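Local coordinates for protein 5-oxopent-3-ene-1,2,5-tricarboxylate decarboxylase (Exiguobacterium antarcticum B7, PDB 6IYM) that belongs to the fumarylacetoacetate hydrolase family and binds a magnesium ion through acidic side chains of its beta-rich domain, at residues 120-125 / 243-248. Residues are numbered along the deposited sequence; the frame is centred on the assembly and turned at random.
Sequences QLDYEG and AGVGHG. With MG (magnesium ion), chain C.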
loop_
_atom_site.group_PDB
_atom_site.type_symbol
_atom_site.label_atom_id
_atom_site.label_comp_id
_atom_site.label_asym_id
_atom_site.label_seq_id
_atom_site.Cartn_x
_atom_site.Cartn_y
_atom_site.Cartn_z
ATOM N N GLN A 120 16.159 17.270 -3.607
ATOM C CA GLN A 120 16.944 16.076 -4.015
ATOM C C GLN A 120 16.032 15.067 -4.725
ATOM O O GLN A 120 16.039 13.896 -4.360
ATOM C CB GLN A 120 17.667 15.508 -2.805
ATOM C CG GLN A 120 18.609 16.512 -2.131
ATOM C CD GLN A 120 19.509 15.813 -1.150
ATOM O OE1 GLN A 120 19.113 14.854 -0.485
ATOM N NE2 GLN A 120 20.755 16.238 -1.100
ATOM N N LEU A 121 15.268 15.517 -5.711
ATOM C CA LEU A 121 14.414 14.636 -6.537
ATOM C C LEU A 121 15.293 13.768 -7.452
ATOM O O LEU A 121 16.215 14.332 -8.107
ATOM C CB LEU A 121 13.482 15.494 -7.365
ATOM C CG LEU A 121 12.458 14.694 -8.159
ATOM C CD1 LEU A 121 11.570 13.901 -7.213
ATOM C CD2 LEU A 121 11.645 15.624 -9.026
ATOM N N ASP A 122 15.032 12.457 -7.501
ATOM C CA ASP A 122 15.904 11.482 -8.203
ATOM C C ASP A 122 15.040 10.480 -8.948
ATOM O O ASP A 122 13.850 10.369 -8.576
ATOM C CB ASP A 122 16.855 10.783 -7.225
ATOM C CG ASP A 122 18.153 10.266 -7.833
ATOM O OD1 ASP A 122 18.327 10.393 -9.066
ATOM O OD2 ASP A 122 18.949 9.654 -7.079
ATOM N N TYR A 123 15.643 9.815 -9.951
ATOM C CA TYR A 123 15.050 8.762 -10.802
ATOM C C TYR A 123 15.538 7.376 -10.328
ATOM O O TYR A 123 16.615 7.231 -9.686
ATOM C CB TYR A 123 15.407 8.982 -12.277
ATOM C CG TYR A 123 16.891 9.137 -12.506
ATOM C CD1 TYR A 123 17.711 8.049 -12.723
ATOM C CD2 TYR A 123 17.495 10.377 -12.399
ATOM C CE1 TYR A 123 19.080 8.196 -12.884
ATOM C CE2 TYR A 123 18.864 10.543 -12.544
ATOM C CZ TYR A 123 19.665 9.443 -12.771
ATOM O OH TYR A 123 21.021 9.608 -12.872
ATOM N N GLU A 124 14.793 6.340 -10.701
ATOM C CA GLU A 124 15.229 4.914 -10.599
ATOM C C GLU A 124 14.437 4.116 -11.634
ATOM O O GLU A 124 13.229 3.940 -11.440
ATOM C CB GLU A 124 14.963 4.301 -9.218
ATOM C CG GLU A 124 15.813 4.855 -8.088
ATOM C CD GLU A 124 15.765 4.095 -6.758
ATOM O OE1 GLU A 124 16.494 4.501 -5.848
ATOM O OE2 GLU A 124 14.957 3.146 -6.616
ATOM N N GLY A 125 15.096 3.669 -12.697
ATOM C CA GLY A 125 14.455 2.852 -13.742
ATOM C C GLY A 125 14.384 1.419 -13.307
ATOM O O GLY A 125 15.394 0.934 -12.740
ATOM N N ALA A 243 22.907 0.752 -11.202
ATOM C CA ALA A 243 23.793 1.887 -10.836
ATOM C C ALA A 243 23.422 3.088 -11.697
ATOM O O ALA A 243 22.860 2.847 -12.814
ATOM C CB ALA A 243 25.249 1.508 -11.042
ATOM N N GLY A 244 23.736 4.307 -11.238
ATOM C CA GLY A 244 23.678 5.539 -12.055
ATOM C C GLY A 244 22.646 6.540 -11.576
ATOM O O GLY A 244 22.435 7.581 -12.246
ATOM N N VAL A 245 22.016 6.228 -10.453
ATOM C CA VAL A 245 21.039 7.094 -9.730
ATOM C C VAL A 245 21.668 8.473 -9.462
ATOM O O VAL A 245 22.862 8.543 -9.136
ATOM C CB VAL A 245 20.612 6.308 -8.471
ATOM C CG1 VAL A 245 20.604 7.114 -7.190
ATOM C CG2 VAL A 245 19.293 5.595 -8.711
ATOM N N GLY A 246 20.905 9.554 -9.638
ATOM C CA GLY A 246 21.431 10.926 -9.511
ATOM C C GLY A 246 22.169 11.120 -8.190
ATOM O O GLY A 246 23.209 11.807 -8.165
ATOM N N HIS A 247 21.641 10.529 -7.121
ATOM C CA HIS A 247 22.186 10.607 -5.740
ATOM C C HIS A 247 23.581 9.968 -5.658
ATOM O O HIS A 247 24.339 10.355 -4.763
ATOM C CB HIS A 247 21.231 9.911 -4.774
ATOM C CG HIS A 247 21.458 10.240 -3.341
ATOM N ND1 HIS A 247 21.390 11.539 -2.867
ATOM C CD2 HIS A 247 21.698 9.446 -2.276
ATOM C CE1 HIS A 247 21.604 11.532 -1.571
ATOM N NE2 HIS A 247 21.796 10.262 -1.183
ATOM N N GLY A 248 23.902 9.009 -6.535
ATOM C CA GLY A 248 25.115 8.178 -6.408
ATOM C C GLY A 248 26.238 8.713 -7.273
ATOM O O GLY A 248 27.317 8.089 -7.297
HETATM MG MG MG C . 13.697 1.606 -6.300
#
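Val245, Asp122 and Tyr123 carry most of the contact between 120-125, at the start of strand 121-131, and the loop 243-248. The carboxylate of Asp122 meets two successive backbone N-H groups where the short 3-10 turn 246-248 begins. His247 N donates to OD2 of Asp122 at 2.8 Å, from 48° above the carboxylate plane, whereas the bond from Gly246 N to OD1 of Asp122 is weak, its N-H...O angle being 128°. OD1 of Asp122 also accepts Tyr123 N at 2.9 Å, and OD2 has a salt-bridge partner in Arg159. CG of Asp122 stands anti to the backbone N (chi1 -154°); its side chain and that of Val245 cross at about a right angle. CG2 of Val245 packs 3.3 Å from Tyr123 O and 3.6 Å from CG of Glu124. The phenol of Tyr123 donates from OH to Gly244 O over 2.5 Å, the acceptor lying at the ring edge and the donor in the carbonyl plane; Arg206 also hydrogen-bonds this hydroxyl. Glu124 extends beyond CG to bind magnesium through OE2 at 2.0 Å, with Glu126 and Asp155 completing the protein ligands, while its OE1 pairs with Arg159. Arg159 thus bridges a metal ligand and the carboxylate that meets the turn, consistent with coupling of the loop's backbone to the magnesium site's second shell, and the arginine probably offsets part of the negative charge gathered there.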